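Long-range contacts in aldose 1-epimerase (Caenorhabditis elegans, PDB 1LUR), which probably interconverts the alpha and beta anomers of aldose sugars such as galactose, acting as an aldose 1-epimerase (mutarotase): residues Tyr273-Tyr279 / Ala301-His307; Val73-Lys78 / Ser308-Phe313; Phe30-Leu34 / Ile66-Val70; Val70-Ala74 / Leu166-Thr170. One frame throughout, in Å; residues are numbered along the deposited sequence.

Interaction 1: residues Tyr273-Tyr279 / Ala301-His307; sequences YPVIHLY and AIEPQFH
This is antiparallel beta pairing between neighbouring central strands of a seven-stranded sheet, buried about 7 Å from the centre of the molecule (centre to centre). The axes of strand segments 275-279 and 301-305 approach to 4.3 Å at 158°. Val-275/Gln-305, His-277/Glu-303 and Tyr-279/Ala-301 are hydrogen-bonded pairs, each joined twice: Val-275 N to Gln-305 O 3.2 Å and Gln-305 N to Val-275 O 2.9 Å; His-277 N to Glu-303 O 2.8 Å and Glu-303 N to His-277 O 2.9 Å; Tyr-279 N to Ala-301 O 3.1 Å and Ala-301 N to Tyr-279 O 2.9 Å. Pro-304, lacking an NH, occupies a non-hydrogen-bonded pair with Ile-276 (CA-CA 4.1 Å). Ile-276 CG2 meets Ile-302 CG2 at 3.8 Å on the apolar face. Beyond the strands, Tyr-273 (chi1 m) turns its edge to the face of Phe-306, centroids 5.4 Å apart and planes at 85°. The other face carries His-277 (chi1 t), Glu-303, Gln-305 and Val-275, whose CG1 makes a CH-pi contact 3.6 Å from the His-307 ring centroid; His-277 is hydrogen-bonded to Asp-238 and Asp-240. Such a polar cluster on a beta-sandwich sheet is consistent with the sugar-binding cleft of the galactose mutarotase fold.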
loop_
_atom_site.group_PDB
_atom_site.type_symbol
_atom_site.label_atom_id
_atom_site.label_comp_id
_atom_site.label_asym_id
_atom_site.label_seq_id
_atom_site.Cartn_x
_atom_site.Cartn_y
_atom_site.Cartn_z
ATOM N N TYR A 273 -1.757 -9.297 -6.468
ATOM C CA TYR A 273 -2.485 -8.161 -7.026
ATOM C C TYR A 273 -2.018 -7.904 -8.458
ATOM O O TYR A 273 -0.860 -8.160 -8.799
ATOM C CB TYR A 273 -2.277 -6.896 -6.177
ATOM C CG TYR A 273 -3.054 -6.878 -4.865
ATOM C CD1 TYR A 273 -2.416 -7.111 -3.649
ATOM C CD2 TYR A 273 -4.429 -6.642 -4.849
ATOM C CE1 TYR A 273 -3.125 -7.116 -2.443
ATOM C CE2 TYR A 273 -5.153 -6.642 -3.645
ATOM C CZ TYR A 273 -4.490 -6.882 -2.450
ATOM O OH TYR A 273 -5.187 -6.900 -1.265
ATOM N N PRO A 274 -2.916 -7.385 -9.314
ATOM C CA PRO A 274 -2.615 -7.096 -10.715
ATOM C C PRO A 274 -1.855 -5.799 -10.963
ATOM O O PRO A 274 -1.256 -5.626 -12.025
ATOM C CB PRO A 274 -3.996 -7.095 -11.356
ATOM C CG PRO A 274 -4.818 -6.429 -10.294
ATOM C CD PRO A 274 -4.338 -7.117 -9.022
ATOM N N VAL A 275 -1.885 -4.875 -10.008
ATOM C CA VAL A 275 -1.170 -3.620 -10.195
ATOM C C VAL A 275 -0.467 -3.172 -8.927
ATOM O O VAL A 275 -0.697 -3.706 -7.841
ATOM C CB VAL A 275 -2.119 -2.466 -10.646
ATOM C CG1 VAL A 275 -3.066 -2.954 -11.724
ATOM C CG2 VAL A 275 -2.887 -1.909 -9.460
ATOM N N ILE A 276 0.414 -2.196 -9.082
ATOM C CA ILE A 276 1.150 -1.653 -7.963
ATOM C C ILE A 276 1.101 -0.147 -8.123
ATOM O O ILE A 276 1.634 0.401 -9.092
ATOM C CB ILE A 276 2.622 -2.098 -7.940
ATOM C CG1 ILE A 276 2.713 -3.609 -7.710
ATOM C CG2 ILE A 276 3.363 -1.329 -6.866
ATOM C CD1 ILE A 276 4.138 -4.137 -7.593
ATOM N N HIS A 277 0.441 0.520 -7.187
ATOM C CA HIS A 277 0.336 1.969 -7.245
ATOM C C HIS A 277 1.580 2.590 -6.634
ATOM O O HIS A 277 1.914 2.319 -5.477
ATOM C CB HIS A 277 -0.892 2.460 -6.480
ATOM C CG HIS A 277 -1.120 3.931 -6.604
ATOM N ND1 HIS A 277 -1.690 4.502 -7.721
ATOM C CD2 HIS A 277 -0.818 4.954 -5.771
ATOM C CE1 HIS A 277 -1.730 5.814 -7.571
ATOM N NE2 HIS A 277 -1.205 6.115 -6.396
ATOM N N LEU A 278 2.258 3.423 -7.415
ATOM C CA LEU A 278 3.467 4.093 -6.972
ATOM C C LEU A 278 3.185 5.572 -6.751
ATOM O O LEU A 278 2.697 6.255 -7.649
ATOM C CB LEU A 278 4.569 3.947 -8.026
ATOM C CG LEU A 278 4.895 2.528 -8.502
ATOM C CD1 LEU A 278 5.874 2.578 -9.667
ATOM C CD2 LEU A 278 5.469 1.726 -7.341
ATOM N N TYR A 279 3.483 6.054 -5.552
ATOM C CA TYR A 279 3.269 7.456 -5.210
ATOM C C TYR A 279 4.590 8.039 -4.713
ATOM O O TYR A 279 5.086 7.670 -3.646
ATOM C CB TYR A 279 2.184 7.586 -4.136
ATOM C CG TYR A 279 2.035 8.982 -3.578
ATOM C CD1 TYR A 279 1.869 10.080 -4.420
ATOM C CD2 TYR A 279 2.056 9.205 -2.203
ATOM C CE1 TYR A 279 1.726 11.369 -3.901
ATOM C CE2 TYR A 279 1.918 10.485 -1.678
ATOM C CZ TYR A 279 1.752 11.560 -2.531
ATOM O OH TYR A 279 1.619 12.825 -2.008
ATOM N N ALA A 301 5.747 5.478 -1.948
ATOM C CA ALA A 301 4.654 4.663 -1.443
ATOM C C ALA A 301 4.474 3.555 -2.465
ATOM O O ALA A 301 4.333 3.817 -3.657
ATOM C CB ALA A 301 3.380 5.490 -1.323
ATOM N N ILE A 302 4.510 2.315 -1.997
ATOM C CA ILE A 302 4.351 1.164 -2.872
ATOM C C ILE A 302 3.078 0.475 -2.401
ATOM O O ILE A 302 3.031 -0.079 -1.301
ATOM C CB ILE A 302 5.571 0.224 -2.763
ATOM C CG1 ILE A 302 6.839 0.990 -3.163
ATOM C CG2 ILE A 302 5.381 -0.979 -3.660
ATOM C CD1 ILE A 302 8.121 0.158 -3.140
ATOM N N GLU A 303 2.050 0.522 -3.241
ATOM C CA GLU A 303 0.762 -0.076 -2.913
ATOM C C GLU A 303 0.230 -1.123 -3.883
ATOM O O GLU A 303 -0.412 -0.784 -4.881
ATOM C CB GLU A 303 -0.272 1.049 -2.775
ATOM C CG GLU A 303 0.343 2.373 -2.331
ATOM C CD GLU A 303 -0.617 3.554 -2.384
ATOM O OE1 GLU A 303 -0.133 4.699 -2.486
ATOM O OE2 GLU A 303 -1.845 3.352 -2.314
ATOM N N PRO A 304 0.509 -2.411 -3.612
ATOM C CA PRO A 304 0.030 -3.498 -4.472
ATOM C C PRO A 304 -1.483 -3.475 -4.280
ATOM O O PRO A 304 -1.953 -3.489 -3.147
ATOM C CB PRO A 304 0.673 -4.732 -3.854
ATOM C CG PRO A 304 1.982 -4.190 -3.334
ATOM C CD PRO A 304 1.550 -2.893 -2.685
ATOM N N GLN A 305 -2.245 -3.452 -5.364
ATOM C CA GLN A 305 -3.707 -3.405 -5.234
ATOM C C GLN A 305 -4.363 -3.704 -6.571
ATOM O O GLN A 305 -3.682 -3.998 -7.555
ATOM C CB GLN A 305 -4.101 -1.973 -4.850
ATOM C CG GLN A 305 -3.664 -0.982 -5.947
ATOM C CD GLN A 305 -4.099 0.462 -5.729
ATOM O OE1 GLN A 305 -3.691 1.112 -4.769
ATOM N NE2 GLN A 305 -4.923 0.974 -6.643
ATOM N N PHE A 306 -5.691 -3.613 -6.596
ATOM C CA PHE A 306 -6.446 -3.846 -7.817
ATOM C C PHE A 306 -6.477 -2.452 -8.427
ATOM O O PHE A 306 -6.252 -1.460 -7.722
ATOM C CB PHE A 306 -7.891 -4.286 -7.535
ATOM C CG PHE A 306 -8.026 -5.719 -7.135
ATOM C CD1 PHE A 306 -8.127 -6.076 -5.797
ATOM C CD2 PHE A 306 -8.056 -6.721 -8.103
ATOM C CE1 PHE A 306 -8.263 -7.417 -5.425
ATOM C CE2 PHE A 306 -8.190 -8.058 -7.747
ATOM C CZ PHE A 306 -8.294 -8.411 -6.409
ATOM N N HIS A 307 -6.762 -2.362 -9.722
ATOM C CA HIS A 307 -6.812 -1.064 -10.387
ATOM C C HIS A 307 -7.615 -0.039 -9.606
ATOM O O HIS A 307 -8.688 -0.347 -9.078
ATOM C CB HIS A 307 -7.456 -1.184 -11.770
ATOM C CG HIS A 307 -6.742 -2.117 -12.695
ATOM N ND1 HIS A 307 -6.541 -3.449 -12.403
ATOM C CD2 HIS A 307 -6.209 -1.916 -13.924
ATOM C CE1 HIS A 307 -5.919 -4.029 -13.413
ATOM N NE2 HIS A 307 -5.705 -3.121 -14.349
#

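Interaction 2: residues Val73-Lys78 / Ser308-Phe313; sequences VANRIK and SAAPNF
Val-73 opens the first segment with CG1 4.1 Å from Pro-311 CG. Ala-74 contributes its backbone: its O accepts a hydrogen bond of 2.7 Å from water 1, which also donates to Arg-76 O (2.8 Å) and accepts from Ala-309 N (2.7 Å), so one water links the two backbones. Asn-75 has positive phi (69/-149), and its CG lies 3.2 Å from Ser-308 OG. Its OD1 takes up Arg-76 N at 2.7 Å and Arg-76 NH1 at 3.1 Å, tying this turn to itself. Arg-76 then begins the short strand 76-77, which pairs with strand 99-100; its O receives a CA-H...O contact from Ala-309 CA at 3.2 Å. Ile-77, with both chi angles m, brings CD1 to 3.8 Å from Pro-311 CG. Lys-78 N donates to Asn-312 OD1 at 2.8 Å (angle 142°), while Lys-78 CD passes 4.1 Å from Phe-313 CZ. The partner holds its shape through Ala-309, left-handed at 66/20, followed by a 3-10 turn at 310-312: Asn-312 N bonds Ala-309 O at 2.8 Å and Phe-313 N bonds Ala-310 O at 3.2 Å. That turn directs Pro-311 and Asn-312 at Ile-77 and Lys-78. The result is loop-to-strand packing beside the central sheet, a 3-10 turn docked by a bridging water and an asparagine side chain accepting a backbone NH.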
loop_
_atom_site.group_PDB
_atom_site.type_symbol
_atom_site.label_atom_id
_atom_site.label_comp_id
_atom_site.label_asym_id
_atom_site.label_seq_id
_atom_site.Cartn_x
_atom_site.Cartn_y
_atom_site.Cartn_z
ATOM N N VAL A 73 -11.966 0.168 -0.059
ATOM C CA VAL A 73 -11.613 0.294 -1.461
ATOM C C VAL A 73 -10.463 1.281 -1.527
ATOM O O VAL A 73 -10.628 2.475 -1.256
ATOM C CB VAL A 73 -12.778 0.795 -2.322
ATOM C CG1 VAL A 73 -12.291 1.057 -3.745
ATOM C CG2 VAL A 73 -13.892 -0.244 -2.329
ATOM N N ALA A 74 -9.286 0.767 -1.858
ATOM C CA ALA A 74 -8.101 1.594 -1.955
ATOM C C ALA A 74 -8.215 2.610 -3.076
ATOM O O ALA A 74 -8.804 2.351 -4.131
ATOM C CB ALA A 74 -6.868 0.725 -2.164
ATOM N N ASN A 75 -7.629 3.770 -2.829
ATOM C CA ASN A 75 -7.625 4.868 -3.776
ATOM C C ASN A 75 -8.998 5.496 -3.964
ATOM O O ASN A 75 -9.830 5.482 -3.057
ATOM C CB ASN A 75 -7.035 4.430 -5.125
ATOM C CG ASN A 75 -6.334 5.571 -5.847
ATOM O OD1 ASN A 75 -6.956 6.334 -6.585
ATOM N ND2 ASN A 75 -5.026 5.702 -5.619
ATOM N N ARG A 76 -9.251 6.000 -5.161
ATOM C CA ARG A 76 -10.511 6.656 -5.448
ATOM C C ARG A 76 -11.703 6.007 -6.113
ATOM O O ARG A 76 -11.574 5.134 -6.965
ATOM C CB ARG A 76 -10.198 7.922 -6.247
ATOM C CG ARG A 76 -9.083 8.767 -5.643
ATOM C CD ARG A 76 -8.665 9.895 -6.575
ATOM N NE ARG A 76 -7.670 10.759 -5.949
ATOM C CZ ARG A 76 -6.421 10.392 -5.677
ATOM N NH1 ARG A 76 -6.002 9.171 -5.979
ATOM N NH2 ARG A 76 -5.589 11.244 -5.095
ATOM N N ILE A 77 -12.874 6.488 -5.699
ATOM C CA ILE A 77 -14.161 6.052 -6.219
ATOM C C ILE A 77 -14.497 7.364 -6.943
ATOM O O ILE A 77 -14.748 8.383 -6.293
ATOM C CB ILE A 77 -15.228 5.833 -5.129
ATOM C CG1 ILE A 77 -14.874 4.625 -4.254
ATOM C CG2 ILE A 77 -16.586 5.645 -5.794
ATOM C CD1 ILE A 77 -14.820 3.310 -4.989
ATOM N N LYS A 78 -14.478 7.340 -8.272
ATOM C CA LYS A 78 -14.764 8.531 -9.068
ATOM C C LYS A 78 -16.051 9.251 -8.702
ATOM O O LYS A 78 -17.138 8.679 -8.752
ATOM C CB LYS A 78 -14.773 8.179 -10.553
ATOM C CG LYS A 78 -14.911 9.380 -11.481
ATOM C CD LYS A 78 -14.666 8.972 -12.934
ATOM C CE LYS A 78 -15.175 10.034 -13.910
ATOM N NZ LYS A 78 -14.580 11.376 -13.648
ATOM N N SER A 308 -7.102 1.183 -9.554
ATOM C CA SER A 308 -7.786 2.252 -8.846
ATOM C C SER A 308 -9.088 2.550 -9.607
ATOM O O SER A 308 -9.128 2.454 -10.835
ATOM C CB SER A 308 -6.901 3.497 -8.807
ATOM O OG SER A 308 -5.724 3.275 -8.053
ATOM N N ALA A 309 -10.150 2.889 -8.879
ATOM C CA ALA A 309 -11.450 3.197 -9.488
ATOM C C ALA A 309 -12.102 2.002 -10.181
ATOM O O ALA A 309 -12.980 2.179 -11.028
ATOM C CB ALA A 309 -11.313 4.355 -10.487
ATOM N N ALA A 310 -11.684 0.789 -9.822
ATOM C CA ALA A 310 -12.252 -0.415 -10.427
ATOM C C ALA A 310 -13.784 -0.426 -10.308
ATOM O O ALA A 310 -14.487 -0.817 -11.246
ATOM C CB ALA A 310 -11.667 -1.655 -9.764
ATOM N N PRO A 311 -14.320 -0.002 -9.153
ATOM C CA PRO A 311 -15.777 0.012 -8.979
ATOM C C PRO A 311 -16.508 0.914 -9.975
ATOM O O PRO A 311 -17.720 0.775 -10.149
ATOM C CB PRO A 311 -15.949 0.503 -7.544
ATOM C CG PRO A 311 -14.717 0.010 -6.860
ATOM C CD PRO A 311 -13.646 0.326 -7.880
ATOM N N ASN A 312 -15.768 1.822 -10.619
ATOM C CA ASN A 312 -16.334 2.761 -11.597
ATOM C C ASN A 312 -16.197 2.356 -13.061
ATOM O O ASN A 312 -16.870 2.912 -13.933
ATOM C CB ASN A 312 -15.692 4.141 -11.430
ATOM C CG ASN A 312 -15.932 4.730 -10.060
ATOM O OD1 ASN A 312 -15.018 4.823 -9.244
ATOM N ND2 ASN A 312 -17.171 5.127 -9.798
ATOM N N PHE A 313 -15.317 1.408 -13.340
ATOM C CA PHE A 313 -15.117 0.962 -14.714
ATOM C C PHE A 313 -15.264 -0.549 -14.785
ATOM O O PHE A 313 -14.470 -1.286 -14.198
ATOM C CB PHE A 313 -13.734 1.409 -15.194
ATOM C CG PHE A 313 -13.519 2.898 -15.112
ATOM C CD1 PHE A 313 -12.851 3.466 -14.029
ATOM C CD2 PHE A 313 -14.027 3.742 -16.099
ATOM C CE1 PHE A 313 -12.693 4.848 -13.931
ATOM C CE2 PHE A 313 -13.874 5.125 -16.005
ATOM C CZ PHE A 313 -13.205 5.677 -14.920
HETATM O O HOH W 1 -10.484 2.671 -6.163
#

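Interaction 3: residues Phe30-Leu34 / Ile66-Val70; sequences FGATL and IGKTV
Lys-68, Gly-67 and Thr-69 bury most surface here, and each meets segment 30-34 differently. Gly-67 (69/2) gives its O to Leu-34 N at 2.8 Å and to a CA-H...O contact from Thr-33 CA at 3.3 Å; a CB here would fall 2.4 Å from Leu-34 O, a clash only glycine avoids. Thr-69 is held twice: its N donates to Gly-31 O at 2.9 Å, and its OG1 (chi1 m) to Ala-32 O at 2.8 Å. Lys-68 extends its chain (chi2 and chi3 t) to set NZ 3.3 Å from Phe-30 CE2. NZ also donates to Gly-108 O and, at 2.7 Å, to water 2, which donates at 2.7 Å to Thr-33 OG1. Thr-33 OG1 itself binds Phe-30 O at 2.9 Å, closing the turn through Gly-31 and Ala-32, both at positive phi. The nearest CA pairs, Ala-32/Thr-69, Thr-33/Lys-68 and Leu-34/Gly-67, run in opposite chain directions. This is sheet-to-sheet joining in a beta-sandwich: the turn into strand 33-40 and that strand's start meet residues 67-69, which run into the seven-stranded sheet's edge strand.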
loop_
_atom_site.group_PDB
_atom_site.type_symbol
_atom_site.label_atom_id
_atom_site.label_comp_id
_atom_site.label_asym_id
_atom_site.label_seq_id
_atom_site.Cartn_x
_atom_site.Cartn_y
_atom_site.Cartn_z
ATOM N N PHE A 30 -4.024 0.046 15.256
ATOM C CA PHE A 30 -4.759 1.122 14.606
ATOM C C PHE A 30 -4.428 1.145 13.125
ATOM O O PHE A 30 -3.284 1.382 12.730
ATOM C CB PHE A 30 -4.409 2.472 15.229
ATOM C CG PHE A 30 -5.143 3.621 14.610
ATOM C CD1 PHE A 30 -6.517 3.759 14.781
ATOM C CD2 PHE A 30 -4.467 4.552 13.832
ATOM C CE1 PHE A 30 -7.208 4.811 14.183
ATOM C CE2 PHE A 30 -5.147 5.607 13.228
ATOM C CZ PHE A 30 -6.521 5.736 13.404
ATOM N N GLY A 31 -5.444 0.892 12.307
ATOM C CA GLY A 31 -5.255 0.884 10.871
ATOM C C GLY A 31 -4.397 -0.279 10.402
ATOM O O GLY A 31 -3.945 -0.278 9.257
ATOM N N ALA A 32 -4.184 -1.269 11.271
ATOM C CA ALA A 32 -3.366 -2.442 10.932
ATOM C C ALA A 32 -2.163 -1.917 10.157
ATOM O O ALA A 32 -1.844 -2.390 9.063
ATOM C CB ALA A 32 -4.171 -3.415 10.076
ATOM N N THR A 33 -1.506 -0.935 10.763
ATOM C CA THR A 33 -0.337 -0.256 10.217
ATOM C C THR A 33 1.066 -0.828 10.395
ATOM O O THR A 33 1.410 -1.362 11.448
ATOM C CB THR A 33 -0.282 1.188 10.771
ATOM O OG1 THR A 33 -1.528 1.846 10.517
ATOM C CG2 THR A 33 0.856 1.972 10.128
ATOM N N LEU A 34 1.877 -0.679 9.351
ATOM C CA LEU A 34 3.257 -1.144 9.363
ATOM C C LEU A 34 3.971 0.116 9.842
ATOM O O LEU A 34 4.225 1.031 9.057
ATOM C CB LEU A 34 3.735 -1.509 7.956
ATOM C CG LEU A 34 5.228 -1.841 7.829
ATOM C CD1 LEU A 34 5.606 -2.941 8.820
ATOM C CD2 LEU A 34 5.540 -2.273 6.395
ATOM N N ILE A 66 0.197 6.817 6.111
ATOM C CA ILE A 66 1.527 6.236 6.248
ATOM C C ILE A 66 1.532 4.821 6.846
ATOM O O ILE A 66 1.209 4.629 8.016
ATOM C CB ILE A 66 2.440 7.162 7.098
ATOM C CG1 ILE A 66 2.560 8.530 6.416
ATOM C CG2 ILE A 66 3.831 6.545 7.249
ATOM C CD1 ILE A 66 3.433 9.517 7.164
ATOM N N GLY A 67 1.880 3.840 6.013
ATOM C CA GLY A 67 1.938 2.449 6.443
ATOM C C GLY A 67 0.642 1.727 6.773
ATOM O O GLY A 67 0.657 0.557 7.160
ATOM N N LYS A 68 -0.486 2.399 6.603
ATOM C CA LYS A 68 -1.773 1.787 6.900
ATOM C C LYS A 68 -2.251 0.710 5.934
ATOM O O LYS A 68 -1.764 0.583 4.803
ATOM C CB LYS A 68 -2.871 2.857 6.923
ATOM C CG LYS A 68 -2.702 3.997 7.898
ATOM C CD LYS A 68 -3.852 4.987 7.704
ATOM C CE LYS A 68 -3.806 6.143 8.700
ATOM N NZ LYS A 68 -4.133 5.720 10.088
ATOM N N THR A 69 -3.208 -0.079 6.413
ATOM C CA THR A 69 -3.811 -1.134 5.610
ATOM C C THR A 69 -5.020 -0.306 5.157
ATOM O O THR A 69 -5.815 0.127 5.995
ATOM C CB THR A 69 -4.359 -2.303 6.434
ATOM O OG1 THR A 69 -3.289 -3.163 6.832
ATOM C CG2 THR A 69 -5.365 -3.098 5.596
ATOM N N VAL A 70 -5.147 -0.077 3.853
ATOM C CA VAL A 70 -6.250 0.708 3.315
ATOM C C VAL A 70 -7.415 -0.102 2.760
ATOM O O VAL A 70 -7.218 -1.125 2.107
ATOM C CB VAL A 70 -5.742 1.658 2.201
ATOM C CG1 VAL A 70 -6.907 2.406 1.583
ATOM C CG2 VAL A 70 -4.721 2.632 2.777
HETATM O O HOH W 2 -1.980 4.498 11.039
#

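Interaction 4: residues Val70-Ala74 / Leu166-Thr170; sequences VGRVA and LLALT
Leu-166 starts the second segment by packing CB 4.2 Å from Val-73 CG2, and its O accepts at 2.7 Å from water 3, which accepts from Arg-72 NH1 at 2.9 Å. The Arg-72 guanidinium salt-bridges Asp-133. Leu-167 places CD1 3.6 Å from Arg-72 CG and CA 3.3 Å from Arg-72 O. Ala-168 uses both its backbone N and O: N donates to Arg-72 O at 2.8 Å and O accepts from Ala-74 N at 2.7 Å. Leu-169 lays CD2 3.7 Å from Gly-71 CA, where a CB on Gly-71 would lie only 2.5 Å from that methyl. Thr-170 forms an antiparallel hydrogen-bonded pair with Val-70: Val-70 N to Thr-170 O 2.9 Å, Thr-170 N to Val-70 O a weak 3.3 Å. Next to the cis peptide before Arg-72 the register changes (CA pairs Gly-71/Leu-169, then Arg-72/Leu-167, Val-73/Ala-168) to a single bridge in which Ala-168 bonds the residues flanking Val-73, the chains locally running the same way: an irregular extension of the central sheet's 69-70/170-175 edge.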
loop_
_atom_site.group_PDB
_atom_site.type_symbol
_atom_site.label_atom_id
_atom_site.label_comp_id
_atom_site.label_asym_id
_atom_site.label_seq_id
_atom_site.Cartn_x
_atom_site.Cartn_y
_atom_site.Cartn_z
ATOM N N VAL A 70 -5.147 -0.077 3.853
ATOM C CA VAL A 70 -6.250 0.708 3.315
ATOM C C VAL A 70 -7.415 -0.102 2.760
ATOM O O VAL A 70 -7.218 -1.125 2.107
ATOM C CB VAL A 70 -5.742 1.658 2.201
ATOM C CG1 VAL A 70 -6.907 2.406 1.583
ATOM C CG2 VAL A 70 -4.721 2.632 2.777
ATOM N N GLY A 71 -8.625 0.383 3.032
ATOM C CA GLY A 71 -9.850 -0.263 2.575
ATOM C C GLY A 71 -11.043 0.584 3.007
ATOM O O GLY A 71 -10.837 1.599 3.679
ATOM N N ARG A 72 -12.276 0.175 2.688
ATOM C CA ARG A 72 -12.551 -1.054 1.947
ATOM C C ARG A 72 -12.204 -1.023 0.474
ATOM O O ARG A 72 -12.177 -2.063 -0.180
ATOM C CB ARG A 72 -14.013 -1.469 2.121
ATOM C CG ARG A 72 -14.294 -2.096 3.487
ATOM C CD ARG A 72 -15.619 -2.820 3.513
ATOM N NE ARG A 72 -16.747 -1.910 3.682
ATOM C CZ ARG A 72 -18.002 -2.227 3.397
ATOM N NH1 ARG A 72 -18.292 -3.433 2.913
ATOM N NH2 ARG A 72 -18.970 -1.344 3.605
ATOM N N VAL A 73 -11.966 0.168 -0.059
ATOM C CA VAL A 73 -11.613 0.294 -1.461
ATOM C C VAL A 73 -10.463 1.281 -1.527
ATOM O O VAL A 73 -10.628 2.475 -1.256
ATOM C CB VAL A 73 -12.778 0.795 -2.322
ATOM C CG1 VAL A 73 -12.291 1.057 -3.745
ATOM C CG2 VAL A 73 -13.892 -0.244 -2.329
ATOM N N ALA A 74 -9.286 0.767 -1.858
ATOM C CA ALA A 74 -8.101 1.594 -1.955
ATOM C C ALA A 74 -8.215 2.610 -3.076
ATOM O O ALA A 74 -8.804 2.351 -4.131
ATOM C CB ALA A 74 -6.868 0.725 -2.164
ATOM N N LEU A 166 -18.068 -4.459 -2.147
ATOM C CA LEU A 166 -16.797 -4.284 -2.835
ATOM C C LEU A 166 -15.653 -4.293 -1.824
ATOM O O LEU A 166 -15.809 -3.817 -0.705
ATOM C CB LEU A 166 -16.798 -2.946 -3.594
ATOM C CG LEU A 166 -17.866 -2.708 -4.671
ATOM C CD1 LEU A 166 -17.963 -1.228 -4.997
ATOM C CD2 LEU A 166 -17.524 -3.512 -5.925
ATOM N N LEU A 167 -14.516 -4.865 -2.208
ATOM C CA LEU A 167 -13.357 -4.909 -1.323
ATOM C C LEU A 167 -12.085 -4.962 -2.165
ATOM O O LEU A 167 -11.854 -5.904 -2.938
ATOM C CB LEU A 167 -13.399 -6.105 -0.361
ATOM C CG LEU A 167 -12.393 -5.977 0.800
ATOM C CD1 LEU A 167 -12.907 -4.969 1.818
ATOM C CD2 LEU A 167 -12.178 -7.322 1.474
ATOM N N ALA A 168 -11.269 -3.929 -2.025
ATOM C CA ALA A 168 -10.014 -3.839 -2.761
ATOM C C ALA A 168 -9.058 -3.150 -1.808
ATOM O O ALA A 168 -9.100 -1.929 -1.639
ATOM C CB ALA A 168 -10.211 -3.027 -4.030
ATOM N N LEU A 169 -8.202 -3.942 -1.170
ATOM C CA LEU A 169 -7.249 -3.399 -0.217
ATOM C C LEU A 169 -5.844 -3.188 -0.753
ATOM O O LEU A 169 -5.532 -3.524 -1.896
ATOM C CB LEU A 169 -7.142 -4.349 0.982
ATOM C CG LEU A 169 -8.428 -4.990 1.510
ATOM C CD1 LEU A 169 -8.075 -6.073 2.528
ATOM C CD2 LEU A 169 -9.314 -3.921 2.140
ATOM N N THR A 170 -5.009 -2.628 0.115
ATOM C CA THR A 170 -3.603 -2.362 -0.169
ATOM C C THR A 170 -2.913 -1.968 1.126
ATOM O O THR A 170 -3.563 -1.824 2.165
ATOM C CB THR A 170 -3.353 -1.245 -1.213
ATOM O OG1 THR A 170 -2.003 -1.370 -1.694
ATOM C CG2 THR A 170 -3.508 0.153 -0.599
HETATM O O HOH W 3 -16.671 -5.338 1.396
#

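From the N terminus, interaction 3 comes first: it closes the loop between 30-34 and 66-70, bringing the four-stranded sheet to the edge of the seven-stranded one. Val-70, where it ends, also begins interaction 4, which spans to 166-170. Val-73 and Ala-74 then belong to interactions 4 and 2 together, so both loops leave from one stretch, interaction 2 running on to 308-313. Interaction 1 opens after interaction 4 has closed and nests within the loop of interaction 2. In space, Thr-170 OG1 lies 2.6 Å from Pro-304 O, probably hydrogen-bonded, joining interactions 4 and 1, while Leu-166 CD1 meets Pro-311 CB at 3.7 Å between interactions 4 and 2.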